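Side-chain contacts in glucose-6-phosphate isomerase (Plasmodium falciparum, PDB 3QKI), which probably catalyses the interconversion of glucose 6-phosphate and fructose 6-phosphate, an early step of glycolysis: residues F166-C171 against Q236-Y241; G176-T181 against F222-D227; E182-A187 against L322-A327; S263-L268 against K280-V285; A390-L395 against S531-R536. All coordinates share one frame; numbering follows the deposited sequence.

Contact 1 of 5, residues F166-C171 against Q236-Y241; sequences FKNVIC and QNLDQY
Leu238 points its isobutyl group at strand 168-172, where Asn168 and Ile170 receive it. Leu238 and Asn168 run past each other in opposite senses, side by side: Leu238 CD2 lies 3.6 Å from Asn168 CG, while the other methyl, Leu238 CD1, reaches Asn168 CB at 4.0 Å. Ile170 crosses Leu238 aslant, with Ile170 CD1 4.1 Å from Leu238 CD1. Ile170 CG1 stands beside the backbone N (chi1 -55°) and continues straight into CD1, which sends that methyl out toward the loop. The strand is an inner one, between 219-223 and 243-248, of the parallel sheet in a sugar isomerase (SIS) domain of the phosphoglucose isomerase fold, and 236-241 is the loop that leads from helix 228-235 into strand 243-248. Past Leu238 the loop makes an Asx turn: Asp239 OD1 accepts from Tyr241 N at 3.0 Å, the N-H coming from above the carboxylate plane. The same oxygen forms a salt bridge with Lys271.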
# COMPACT_ATOMS: atom_id res chain seq x y z
N PHE A 166 6.44 5.35 -31.55
CA PHE A 166 5.87 4.54 -30.46
C PHE A 166 5.11 5.48 -29.52
O PHE A 166 5.51 6.64 -29.35
CB PHE A 166 6.97 3.82 -29.69
CG PHE A 166 7.52 2.62 -30.41
CD1 PHE A 166 6.90 1.38 -30.29
CD2 PHE A 166 8.66 2.72 -31.21
CE1 PHE A 166 7.39 0.27 -30.98
CE2 PHE A 166 9.15 1.62 -31.88
CZ PHE A 166 8.51 0.39 -31.77
N LYS A 167 4.00 5.00 -28.95
CA LYS A 167 3.13 5.76 -28.02
C LYS A 167 3.06 5.08 -26.66
O LYS A 167 2.87 5.76 -25.66
CB LYS A 167 1.70 5.87 -28.58
N ASN A 168 3.18 3.74 -26.62
CA ASN A 168 3.05 2.95 -25.40
C ASN A 168 4.29 2.13 -25.10
O ASN A 168 5.00 1.70 -26.02
CB ASN A 168 1.87 2.00 -25.52
CG ASN A 168 0.65 2.62 -26.15
OD1 ASN A 168 0.29 3.75 -25.84
ND2 ASN A 168 0.01 1.91 -27.07
N VAL A 169 4.53 1.92 -23.80
CA VAL A 169 5.62 1.09 -23.30
C VAL A 169 5.06 0.14 -22.24
O VAL A 169 4.52 0.60 -21.23
CB VAL A 169 6.82 1.91 -22.76
CG1 VAL A 169 7.94 0.99 -22.35
CG2 VAL A 169 7.31 2.93 -23.79
N ILE A 170 5.12 -1.16 -22.49
CA ILE A 170 4.73 -2.16 -21.50
C ILE A 170 6.04 -2.72 -20.91
O ILE A 170 6.81 -3.34 -21.63
CB ILE A 170 3.82 -3.29 -22.04
CG1 ILE A 170 2.56 -2.74 -22.72
CG2 ILE A 170 3.50 -4.31 -20.91
CD1 ILE A 170 1.64 -3.82 -23.29
N CYS A 171 6.30 -2.45 -19.61
CA CYS A 171 7.46 -3.00 -18.90
C CYS A 171 7.02 -4.28 -18.22
O CYS A 171 6.08 -4.26 -17.43
CB CYS A 171 8.02 -2.02 -17.88
SG CYS A 171 8.65 -0.51 -18.60
N GLN A 236 -5.27 -3.09 -22.08
CA GLN A 236 -6.46 -2.23 -22.07
C GLN A 236 -6.34 -1.03 -23.04
O GLN A 236 -5.52 -0.16 -22.75
CB GLN A 236 -6.60 -1.68 -20.63
CG GLN A 236 -7.64 -0.59 -20.42
CD GLN A 236 -8.90 -1.17 -19.88
OE1 GLN A 236 -9.46 -2.11 -20.44
NE2 GLN A 236 -9.32 -0.69 -18.72
N ASN A 237 -7.16 -0.95 -24.11
CA ASN A 237 -7.19 0.19 -25.07
C ASN A 237 -5.86 0.49 -25.78
O ASN A 237 -5.66 1.60 -26.26
CB ASN A 237 -7.75 1.47 -24.41
CG ASN A 237 -9.18 1.37 -24.00
OD1 ASN A 237 -9.49 1.48 -22.81
ND2 ASN A 237 -10.07 1.17 -24.97
N LEU A 238 -4.97 -0.51 -25.85
CA LEU A 238 -3.67 -0.29 -26.49
C LEU A 238 -3.70 -0.93 -27.86
O LEU A 238 -4.26 -2.02 -28.02
CB LEU A 238 -2.49 -0.88 -25.66
CG LEU A 238 -2.12 -0.21 -24.32
CD1 LEU A 238 -0.72 -0.57 -23.88
CD2 LEU A 238 -2.23 1.30 -24.37
N ASP A 239 -3.08 -0.25 -28.84
CA ASP A 239 -2.95 -0.84 -30.17
C ASP A 239 -1.54 -1.43 -30.22
O ASP A 239 -0.58 -0.74 -29.88
CB ASP A 239 -3.14 0.24 -31.28
CG ASP A 239 -3.11 -0.26 -32.72
OD1 ASP A 239 -2.64 -1.39 -32.96
OD2 ASP A 239 -3.56 0.49 -33.62
N GLN A 240 -1.43 -2.73 -30.64
CA GLN A 240 -0.13 -3.43 -30.77
C GLN A 240 0.84 -2.62 -31.63
O GLN A 240 2.02 -2.59 -31.30
CB GLN A 240 -0.30 -4.81 -31.40
CG GLN A 240 -0.97 -5.83 -30.51
CD GLN A 240 -2.47 -5.87 -30.65
OE1 GLN A 240 -3.12 -4.85 -30.86
NE2 GLN A 240 -3.05 -7.05 -30.52
N TYR A 241 0.34 -1.96 -32.69
CA TYR A 241 1.14 -1.15 -33.61
C TYR A 241 1.84 0.06 -33.00
O TYR A 241 2.82 0.52 -33.59
CB TYR A 241 0.33 -0.72 -34.85
CG TYR A 241 -0.17 -1.83 -35.76
CD1 TYR A 241 0.63 -2.92 -36.06
CD2 TYR A 241 -1.39 -1.70 -36.43
CE1 TYR A 241 0.20 -3.91 -36.95
CE2 TYR A 241 -1.82 -2.68 -37.33
CZ TYR A 241 -1.02 -3.78 -37.59
OH TYR A 241 -1.46 -4.76 -38.45

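Contact 2 of 5, residues G176-T181 against F222-D227; sequences GSYLGT and FLANVD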
# COMPACT_ATOMS: atom_id res chain seq x y z
N GLY A 176 12.04 -6.15 -7.95
CA GLY A 176 13.03 -5.10 -8.22
C GLY A 176 13.12 -4.64 -9.66
O GLY A 176 13.59 -3.53 -9.93
N SER A 177 12.64 -5.48 -10.59
CA SER A 177 12.63 -5.15 -12.01
C SER A 177 11.61 -4.08 -12.42
O SER A 177 11.67 -3.59 -13.54
CB SER A 177 12.51 -6.41 -12.86
OG SER A 177 13.71 -7.14 -12.72
N TYR A 178 10.69 -3.69 -11.51
CA TYR A 178 9.75 -2.59 -11.78
C TYR A 178 9.45 -1.65 -10.60
O TYR A 178 9.02 -0.53 -10.86
CB TYR A 178 8.43 -3.08 -12.38
CG TYR A 178 7.45 -3.53 -11.33
CD1 TYR A 178 6.39 -2.72 -10.94
CD2 TYR A 178 7.63 -4.73 -10.65
CE1 TYR A 178 5.51 -3.11 -9.92
CE2 TYR A 178 6.80 -5.11 -9.60
CZ TYR A 178 5.73 -4.30 -9.25
OH TYR A 178 4.88 -4.73 -8.27
N LEU A 179 9.55 -2.10 -9.33
CA LEU A 179 9.18 -1.26 -8.17
C LEU A 179 9.85 0.11 -8.14
O LEU A 179 9.17 1.12 -7.99
CB LEU A 179 9.26 -1.99 -6.82
CG LEU A 179 8.18 -3.07 -6.57
CD1 LEU A 179 8.57 -3.99 -5.42
CD2 LEU A 179 6.81 -2.46 -6.30
N GLY A 180 11.16 0.14 -8.31
CA GLY A 180 11.90 1.39 -8.34
C GLY A 180 11.51 2.23 -9.54
O GLY A 180 11.25 3.43 -9.42
N THR A 181 11.40 1.57 -10.71
CA THR A 181 11.00 2.25 -11.95
C THR A 181 9.62 2.92 -11.79
O THR A 181 9.49 4.09 -12.13
CB THR A 181 11.02 1.28 -13.12
OG1 THR A 181 12.26 0.57 -13.10
CG2 THR A 181 10.81 1.98 -14.48
N PHE A 222 3.02 -1.19 -16.32
CA PHE A 222 3.87 -2.17 -15.63
C PHE A 222 3.12 -3.49 -15.49
O PHE A 222 2.08 -3.53 -14.83
CB PHE A 222 4.37 -1.64 -14.29
CG PHE A 222 5.24 -0.42 -14.43
CD1 PHE A 222 4.68 0.86 -14.34
CD2 PHE A 222 6.60 -0.54 -14.68
CE1 PHE A 222 5.47 2.00 -14.51
CE2 PHE A 222 7.39 0.60 -14.86
CZ PHE A 222 6.82 1.87 -14.77
N LEU A 223 3.60 -4.53 -16.18
CA LEU A 223 2.98 -5.84 -16.14
C LEU A 223 3.86 -6.65 -15.19
O LEU A 223 4.94 -7.12 -15.57
CB LEU A 223 2.85 -6.46 -17.54
CG LEU A 223 2.35 -7.90 -17.61
CD1 LEU A 223 1.06 -8.09 -16.80
CD2 LEU A 223 2.17 -8.34 -19.05
N ALA A 224 3.41 -6.73 -13.93
CA ALA A 224 4.17 -7.35 -12.86
C ALA A 224 3.59 -8.63 -12.32
O ALA A 224 4.33 -9.57 -12.08
CB ALA A 224 4.39 -6.36 -11.73
N ASN A 225 2.28 -8.70 -12.17
CA ASN A 225 1.65 -9.90 -11.64
C ASN A 225 1.50 -11.00 -12.70
O ASN A 225 1.14 -10.70 -13.84
CB ASN A 225 0.26 -9.52 -11.06
CG ASN A 225 -0.22 -10.41 -9.96
OD1 ASN A 225 0.02 -11.61 -9.96
ND2 ASN A 225 -0.98 -9.84 -9.04
N VAL A 226 1.73 -12.27 -12.32
CA VAL A 226 1.53 -13.41 -13.22
C VAL A 226 0.00 -13.63 -13.41
O VAL A 226 -0.41 -14.33 -14.33
CB VAL A 226 2.26 -14.70 -12.73
CG1 VAL A 226 1.58 -15.34 -11.52
CG2 VAL A 226 2.42 -15.71 -13.87
N ASP A 227 -0.82 -13.03 -12.53
CA ASP A 227 -2.28 -13.09 -12.63
C ASP A 227 -2.65 -12.58 -14.06
O ASP A 227 -2.29 -11.46 -14.39
CB ASP A 227 -2.91 -12.15 -11.58
CG ASP A 227 -4.43 -12.13 -11.58
OD1 ASP A 227 -5.00 -11.48 -10.68
OD2 ASP A 227 -5.03 -12.69 -12.50
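Phe222, Tyr178 and Ala224 bury the most surface in this contact. Ala224 CB sits over one face of the Tyr178 ring, 3.6 Å from the ring centroid and 19° off the normal, a CH-pi contact; Leu179 CG lies on the opposite face, offset toward the rim. Tyr178 CG lies between its own backbone N and carbonyl carbon (chi1 84°), which places the ring between Leu179 and Ala224. Phe222 crosses Tyr178 at a slant, with Phe222 CD2 3.9 Å from Tyr178 CB. Its ring edge then meets Thr181, whose CG2 is 3.7 Å from Phe222 CE2, near the ring plane. Gly176 and Ser177, just ahead of Tyr178, bind fructose 6-phosphate. Asn426 of the second subunit packs on both Tyr178 and Ala224. The contact thus joins the start of helix 179-197 to the end of strand 219-223, whose Leu223 faces the other way, onto helices 228-235 and 255-268.

Contact 3 of 5, residues E182-A187 against L322-A327; sequences EFVYEA and LPLSIA
Ala327 N, in the residue whose methyl meets the Tyr185 ring, donates to Pro323 O at 3.0 Å. Pro323 itself has no N-H to give the preceding turn, and helix 318-328 is kinked there. This helix and helix 179-197 lie on one face of the parallel sheet in an alpha-beta-alpha SIS domain and run nearly parallel: the axes of 182-187 and 322-327 differ by 14° in direction and approach to 10.4 Å. Leu324 has the most surface buried in the contact, and the two methyls at its end divide between Val184 and Tyr185. Leu324 CD1 touches Val184 CG1 at 3.8 Å, the two side chains crossing at about a right angle. Leu324 CD2 presses against the backbone at the next position, 3.7 Å from Tyr185 N, and also lies near the plane of the Tyr185 ring at its edge. All four touching side chains are buried. Around them, Phe336 and Met333 of helix 330-349 pack on Val184 and Leu324, while Val220 and Phe222 of strand 219-223 pack on Tyr185, whose hydroxyl makes a weak hydrogen bond to Phe218 O. Farther out along the ring edge, Tyr185 CE1 stands 4.2 Å from Ala327 CB.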
# COMPACT_ATOMS: atom_id res chain seq x y z
N GLU A 182 8.61 2.17 -11.28
CA GLU A 182 7.28 2.72 -11.12
C GLU A 182 7.25 3.88 -10.12
O GLU A 182 6.56 4.89 -10.36
CB GLU A 182 6.23 1.64 -10.79
CG GLU A 182 4.83 2.25 -10.72
CD GLU A 182 3.69 1.28 -10.81
OE1 GLU A 182 3.81 0.17 -10.24
OE2 GLU A 182 2.66 1.63 -11.42
N PHE A 183 8.06 3.79 -9.05
CA PHE A 183 8.17 4.89 -8.09
C PHE A 183 8.61 6.15 -8.86
O PHE A 183 7.94 7.16 -8.79
CB PHE A 183 9.14 4.52 -6.92
CG PHE A 183 10.06 5.64 -6.43
CD1 PHE A 183 9.55 6.89 -6.11
CD2 PHE A 183 11.43 5.44 -6.32
CE1 PHE A 183 10.40 7.94 -5.73
CE2 PHE A 183 12.27 6.47 -5.89
CZ PHE A 183 11.75 7.72 -5.60
N VAL A 184 9.73 6.07 -9.60
CA VAL A 184 10.30 7.21 -10.33
C VAL A 184 9.38 7.70 -11.44
O VAL A 184 9.23 8.90 -11.62
CB VAL A 184 11.76 6.97 -10.83
CG1 VAL A 184 12.32 8.21 -11.53
CG2 VAL A 184 12.67 6.55 -9.68
N TYR A 185 8.75 6.78 -12.16
CA TYR A 185 7.83 7.10 -13.23
C TYR A 185 6.65 7.98 -12.72
O TYR A 185 6.42 9.08 -13.21
CB TYR A 185 7.34 5.82 -13.94
CG TYR A 185 6.33 6.15 -15.00
CD1 TYR A 185 6.71 6.83 -16.17
CD2 TYR A 185 4.97 5.88 -14.81
CE1 TYR A 185 5.77 7.22 -17.11
CE2 TYR A 185 4.02 6.28 -15.75
CZ TYR A 185 4.43 6.93 -16.90
OH TYR A 185 3.52 7.24 -17.86
N GLU A 186 5.94 7.48 -11.72
CA GLU A 186 4.83 8.22 -11.13
C GLU A 186 5.27 9.53 -10.46
O GLU A 186 4.55 10.52 -10.54
CB GLU A 186 4.06 7.32 -10.15
CG GLU A 186 3.24 6.25 -10.86
CD GLU A 186 2.12 6.76 -11.74
OE1 GLU A 186 1.54 7.83 -11.43
OE2 GLU A 186 1.83 6.11 -12.76
N ALA A 187 6.45 9.54 -9.83
CA ALA A 187 6.97 10.73 -9.16
C ALA A 187 7.27 11.86 -10.14
O ALA A 187 6.99 13.02 -9.85
CB ALA A 187 8.23 10.38 -8.39
N LEU A 322 16.59 2.64 -18.87
CA LEU A 322 16.04 2.48 -20.21
C LEU A 322 14.55 2.91 -20.32
O LEU A 322 14.30 3.87 -21.05
CB LEU A 322 16.29 1.09 -20.80
CG LEU A 322 15.59 0.81 -22.11
CD1 LEU A 322 16.20 1.62 -23.27
CD2 LEU A 322 15.58 -0.64 -22.39
N PRO A 323 13.57 2.34 -19.58
CA PRO A 323 12.19 2.83 -19.74
C PRO A 323 12.01 4.29 -19.33
O PRO A 323 11.25 5.00 -19.97
CB PRO A 323 11.36 1.87 -18.89
CG PRO A 323 12.32 1.34 -17.88
CD PRO A 323 13.62 1.21 -18.64
N LEU A 324 12.75 4.76 -18.30
CA LEU A 324 12.59 6.15 -17.86
C LEU A 324 13.19 7.18 -18.83
O LEU A 324 12.67 8.29 -18.92
CB LEU A 324 13.11 6.36 -16.42
CG LEU A 324 12.39 5.56 -15.30
CD1 LEU A 324 13.26 5.47 -14.01
CD2 LEU A 324 10.98 6.11 -15.02
N SER A 325 14.28 6.82 -19.54
CA SER A 325 14.87 7.69 -20.57
C SER A 325 13.94 7.70 -21.80
O SER A 325 13.85 8.71 -22.46
CB SER A 325 16.25 7.19 -20.98
OG SER A 325 17.18 7.34 -19.92
N ILE A 326 13.22 6.62 -22.08
CA ILE A 326 12.24 6.62 -23.18
C ILE A 326 11.10 7.59 -22.80
O ILE A 326 10.75 8.48 -23.58
CB ILE A 326 11.71 5.21 -23.53
CG1 ILE A 326 12.81 4.36 -24.22
CG2 ILE A 326 10.42 5.29 -24.42
CD1 ILE A 326 12.57 2.85 -24.23
N ALA A 327 10.57 7.45 -21.58
CA ALA A 327 9.46 8.29 -21.10
C ALA A 327 9.81 9.75 -20.96
O ALA A 327 9.00 10.62 -21.31
CB ALA A 327 8.95 7.74 -19.77

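Contact 4 of 5, residues S263-L268 against K280-V285; sequences SIKKWL and KHMVAV
Met282 and Leu268 make the main apolar contact, sliding past each other in opposite directions with Leu268 CD1 3.9 Å from Met282 CG. The same leucine methyl also meets the base of the preceding residue, 4.2 Å from His281 CB. Met282 is bent about its CG-SD bond (chi3 104°), which brings the terminal methyl across the root of Lys265: Met282 CE lies 3.7 Å from Lys265 CB, and the two chains cross at about a right angle. Lysine thus contributes its aliphatic stem, and its extended chain carries the ammonium group past the methionine.

The polar ends find partners elsewhere. Lys265 NZ hydrogen-bonds to Phe295 O and makes a cation-pi contact with the Phe295 ring. The His281 imidazole swings away from the helix and meets Phe166 edge-to-face; ND1 is bonded to Thr243 O and NE2 to Cys161 N, so both nitrogens are held and the ring's rotation is fixed.

This is the return half of a beta-alpha-beta crossover: strand 243-248 leads to helix 255-268, and strand 282-285 then lies parallel beside the first strand. Val245 of strand 243-248 packs on Leu268 and Ile264, helix 228-235 flanks helix 255-268 through Ile264 and Trp267, and Val283, pointing away from helix 255-268, packs on helix 318-328.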
# COMPACT_ATOMS: atom_id res chain seq x y z
N SER A 263 2.94 -14.23 -23.19
CA SER A 263 1.56 -13.79 -23.34
C SER A 263 1.48 -12.47 -24.13
O SER A 263 0.63 -12.34 -25.01
CB SER A 263 0.89 -13.67 -21.97
OG SER A 263 0.92 -14.91 -21.27
N ILE A 264 2.37 -11.52 -23.83
CA ILE A 264 2.40 -10.23 -24.51
C ILE A 264 2.91 -10.37 -25.95
O ILE A 264 2.44 -9.65 -26.83
CB ILE A 264 3.06 -9.11 -23.67
CG1 ILE A 264 2.19 -8.80 -22.42
CG2 ILE A 264 3.34 -7.82 -24.49
CD1 ILE A 264 0.75 -8.21 -22.69
N LYS A 265 3.82 -11.32 -26.19
CA LYS A 265 4.32 -11.61 -27.53
C LYS A 265 3.16 -12.19 -28.38
O LYS A 265 3.02 -11.81 -29.53
CB LYS A 265 5.51 -12.58 -27.49
CG LYS A 265 6.14 -12.82 -28.86
CD LYS A 265 7.24 -13.86 -28.72
CE LYS A 265 8.04 -14.00 -29.98
NZ LYS A 265 8.91 -15.20 -29.91
N LYS A 266 2.31 -13.06 -27.78
CA LYS A 266 1.12 -13.60 -28.43
C LYS A 266 0.15 -12.45 -28.76
O LYS A 266 -0.37 -12.41 -29.88
CB LYS A 266 0.40 -14.64 -27.53
CG LYS A 266 1.12 -15.98 -27.44
CD LYS A 266 0.67 -16.95 -28.49
CE LYS A 266 1.61 -18.14 -28.59
NZ LYS A 266 1.44 -19.09 -27.45
N TRP A 267 -0.05 -11.49 -27.83
CA TRP A 267 -0.91 -10.32 -28.05
C TRP A 267 -0.34 -9.45 -29.19
O TRP A 267 -1.10 -9.05 -30.08
CB TRP A 267 -1.06 -9.50 -26.75
CG TRP A 267 -1.75 -8.17 -26.92
CD1 TRP A 267 -3.09 -7.95 -27.08
CD2 TRP A 267 -1.12 -6.88 -26.94
NE1 TRP A 267 -3.34 -6.60 -27.21
CE2 TRP A 267 -2.15 -5.92 -27.10
CE3 TRP A 267 0.22 -6.45 -26.87
CZ2 TRP A 267 -1.89 -4.55 -27.12
CZ3 TRP A 267 0.48 -5.08 -26.89
CH2 TRP A 267 -0.57 -4.14 -27.03
N LEU A 268 0.99 -9.18 -29.18
CA LEU A 268 1.63 -8.41 -30.27
C LEU A 268 1.40 -9.12 -31.63
O LEU A 268 1.09 -8.45 -32.62
CB LEU A 268 3.16 -8.24 -30.07
CG LEU A 268 3.67 -7.24 -29.04
CD1 LEU A 268 5.21 -7.28 -29.01
CD2 LEU A 268 3.20 -5.80 -29.34
N LYS A 280 11.13 -5.01 -33.81
CA LYS A 280 11.15 -3.55 -33.64
C LYS A 280 10.35 -3.17 -32.38
O LYS A 280 10.63 -2.13 -31.79
CB LYS A 280 10.54 -2.83 -34.84
CG LYS A 280 11.26 -3.00 -36.14
CD LYS A 280 10.46 -2.35 -37.22
CE LYS A 280 11.03 -2.60 -38.59
NZ LYS A 280 10.15 -2.04 -39.64
N HIS A 281 9.39 -4.03 -31.97
CA HIS A 281 8.49 -3.81 -30.84
C HIS A 281 8.92 -4.46 -29.50
O HIS A 281 8.19 -4.36 -28.50
CB HIS A 281 7.07 -4.26 -31.23
CG HIS A 281 6.42 -3.33 -32.23
ND1 HIS A 281 5.36 -2.51 -31.88
CD2 HIS A 281 6.72 -3.12 -33.54
CE1 HIS A 281 5.06 -1.83 -32.98
NE2 HIS A 281 5.83 -2.18 -34.00
N MET A 282 10.06 -5.15 -29.49
CA MET A 282 10.53 -5.87 -28.31
C MET A 282 11.94 -5.52 -27.91
O MET A 282 12.85 -5.49 -28.74
CB MET A 282 10.44 -7.38 -28.52
CG MET A 282 9.06 -7.85 -28.93
SD MET A 282 8.94 -9.63 -28.91
CE MET A 282 8.04 -9.83 -27.43
N VAL A 283 12.12 -5.25 -26.62
CA VAL A 283 13.42 -5.00 -26.03
C VAL A 283 13.62 -5.83 -24.76
O VAL A 283 12.64 -6.22 -24.11
CB VAL A 283 13.92 -3.53 -25.96
CG1 VAL A 283 13.10 -2.59 -26.83
CG2 VAL A 283 14.02 -3.00 -24.55
N ALA A 284 14.88 -6.18 -24.45
CA ALA A 284 15.13 -6.92 -23.23
C ALA A 284 16.16 -6.24 -22.38
O ALA A 284 17.09 -5.62 -22.88
CB ALA A 284 15.59 -8.34 -23.56
N VAL A 285 16.00 -6.36 -21.06
CA VAL A 285 16.99 -5.89 -20.11
C VAL A 285 17.37 -7.19 -19.45
O VAL A 285 16.57 -7.76 -18.69
CB VAL A 285 16.50 -4.80 -19.12
CG1 VAL A 285 17.58 -4.50 -18.09
CG2 VAL A 285 16.11 -3.52 -19.87

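Contact 5 of 5, residues A390-L395 against S531-R536; sequences AHIQQL and SLYESR
Ile392 bends twice, with CG1 beside the backbone N (chi1 -59°) and CD1 folded round again (chi2 -50°), and so lays its end methyl on Tyr533. Leu395 does the reverse at its root: CG extends opposite the backbone N, sending CD2 across to the neighbouring helix. Ile392 CD1 comes 3.5 Å from Tyr533 CB, and the branch methyl Ile392 CG2 is 4.0 Å from Tyr533 CD2; the two side chains cross at about a right angle. Leu395 CD2 rests against the backbone one step on, 3.8 Å from Glu534 N, and 4.0 Å from Glu534 CG.

Polar ends lie round this apolar centre. A water in the plane of the His391 ring, at its edge, is 2.8 Å from His391 NE2 and donates to Glu534 OE2, linking the helices where the two side chains do not meet directly. Glu534 OE1 forms a salt bridge with Arg117, and Tyr533 OH bonds to Glu444. Ser531 O takes both Ser535 N and Ser535 OG, from opposite faces of its carbonyl plane.

Gln394, which binds fructose 6-phosphate, is on helix 388-400. Segments 390-395 and 531-536 run at 21° to each other, their axes 10.8 Å apart, with helix 179-197 packed on His391 and Gln394 and helix 356-371 on Leu532 and Arg536.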
# COMPACT_ATOMS: atom_id res chain seq x y z
N ALA A 390 5.76 1.49 -1.82
CA ALA A 390 5.82 0.12 -2.37
C ALA A 390 7.26 -0.24 -2.71
O ALA A 390 7.67 -1.38 -2.47
CB ALA A 390 4.92 -0.00 -3.60
N HIS A 391 8.04 0.71 -3.25
CA HIS A 391 9.47 0.49 -3.54
C HIS A 391 10.26 0.36 -2.21
O HIS A 391 11.01 -0.61 -2.05
CB HIS A 391 10.08 1.61 -4.41
CG HIS A 391 11.57 1.46 -4.57
ND1 HIS A 391 12.14 0.26 -4.99
CD2 HIS A 391 12.56 2.34 -4.29
CE1 HIS A 391 13.44 0.47 -5.01
NE2 HIS A 391 13.75 1.70 -4.59
N ILE A 392 10.08 1.32 -1.27
CA ILE A 392 10.74 1.29 0.05
C ILE A 392 10.45 -0.02 0.81
O ILE A 392 11.36 -0.55 1.43
CB ILE A 392 10.49 2.58 0.89
CG1 ILE A 392 11.00 3.82 0.13
CG2 ILE A 392 11.13 2.50 2.30
CD1 ILE A 392 12.48 3.72 -0.44
N GLN A 393 9.24 -0.57 0.68
CA GLN A 393 8.86 -1.86 1.27
C GLN A 393 9.77 -2.97 0.84
O GLN A 393 10.28 -3.67 1.71
CB GLN A 393 7.43 -2.24 0.87
CG GLN A 393 6.44 -1.92 1.91
CD GLN A 393 5.08 -2.45 1.51
OE1 GLN A 393 4.82 -2.83 0.36
NE2 GLN A 393 4.18 -2.48 2.48
N GLN A 394 10.01 -3.16 -0.51
CA GLN A 394 10.95 -4.19 -0.96
C GLN A 394 12.39 -3.85 -0.55
O GLN A 394 13.08 -4.71 0.02
CB GLN A 394 10.88 -4.46 -2.47
CG GLN A 394 11.99 -5.46 -2.88
CD GLN A 394 12.10 -5.75 -4.33
OE1 GLN A 394 11.88 -4.90 -5.16
NE2 GLN A 394 12.47 -6.98 -4.66
N LEU A 395 12.85 -2.62 -0.84
CA LEU A 395 14.21 -2.17 -0.54
C LEU A 395 14.57 -2.44 0.91
O LEU A 395 15.62 -3.02 1.17
CB LEU A 395 14.38 -0.67 -0.90
CG LEU A 395 15.75 -0.03 -0.55
CD1 LEU A 395 16.88 -0.66 -1.34
CD2 LEU A 395 15.72 1.46 -0.81
N SER A 531 18.68 7.58 -3.37
CA SER A 531 19.97 7.23 -2.79
C SER A 531 19.94 7.33 -1.26
O SER A 531 20.56 6.52 -0.60
CB SER A 531 21.10 8.06 -3.39
OG SER A 531 22.30 7.88 -2.66
N LEU A 532 19.20 8.30 -0.72
CA LEU A 532 19.06 8.48 0.72
C LEU A 532 18.55 7.18 1.37
O LEU A 532 19.12 6.73 2.35
CB LEU A 532 18.11 9.67 1.02
CG LEU A 532 17.70 9.88 2.48
CD1 LEU A 532 18.90 10.10 3.36
CD2 LEU A 532 16.71 11.05 2.62
N TYR A 533 17.50 6.56 0.79
CA TYR A 533 16.93 5.32 1.31
C TYR A 533 17.80 4.10 1.01
O TYR A 533 17.96 3.24 1.89
CB TYR A 533 15.45 5.14 0.87
CG TYR A 533 14.52 5.91 1.78
CD1 TYR A 533 14.35 7.29 1.64
CD2 TYR A 533 13.90 5.28 2.86
CE1 TYR A 533 13.57 8.02 2.53
CE2 TYR A 533 13.11 6.01 3.76
CZ TYR A 533 12.94 7.37 3.58
OH TYR A 533 12.15 8.10 4.46
N GLU A 534 18.41 4.04 -0.20
CA GLU A 534 19.33 2.91 -0.51
C GLU A 534 20.52 2.96 0.47
O GLU A 534 20.88 1.93 1.05
CB GLU A 534 19.85 2.99 -1.96
CG GLU A 534 18.83 2.69 -3.05
CD GLU A 534 19.40 2.67 -4.46
OE1 GLU A 534 20.55 3.12 -4.65
OE2 GLU A 534 18.71 2.16 -5.38
N SER A 535 21.05 4.16 0.73
CA SER A 535 22.15 4.36 1.68
C SER A 535 21.71 4.01 3.11
O SER A 535 22.43 3.29 3.79
CB SER A 535 22.66 5.80 1.63
OG SER A 535 23.09 6.14 0.33
N ARG A 536 20.51 4.47 3.54
CA ARG A 536 19.97 4.18 4.86
C ARG A 536 19.86 2.69 5.10
O ARG A 536 20.27 2.22 6.16
CB ARG A 536 18.59 4.88 5.05
CG ARG A 536 17.90 4.61 6.39
CD ARG A 536 16.85 3.53 6.22
NE ARG A 536 15.96 3.37 7.38
CZ ARG A 536 14.86 4.09 7.58
NH1 ARG A 536 14.52 5.05 6.73
NH2 ARG A 536 14.09 3.86 8.64
O HOH W 1 16.43 1.07 -5.04

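Contacts 1 to 4 build one SIS domain round its parallel sheet. Contacts 1 and 4, centres about 10 Å apart, meet where Gln240 NE2 probably bonds to Trp267 O at 2.8 Å; contacts 1 and 2 join through Cys171 O and Leu223 N, also 2.8 Å apart and probably hydrogen-bonded, in adjacent strands. Contact 3 shares helix 179-197 with contact 2, their centres about 13 Å apart. Contact 5 reaches this domain through that helix and the turn before it: Phe183 packs on His391, and Gln394 OE1 comes 3.1 Å from Gly176 N. Contacts 2 and 5 bring together Gly176, Ser177 and Gln394, which bind fructose 6-phosphate, whereas contacts 1 and 4 lie away from that site.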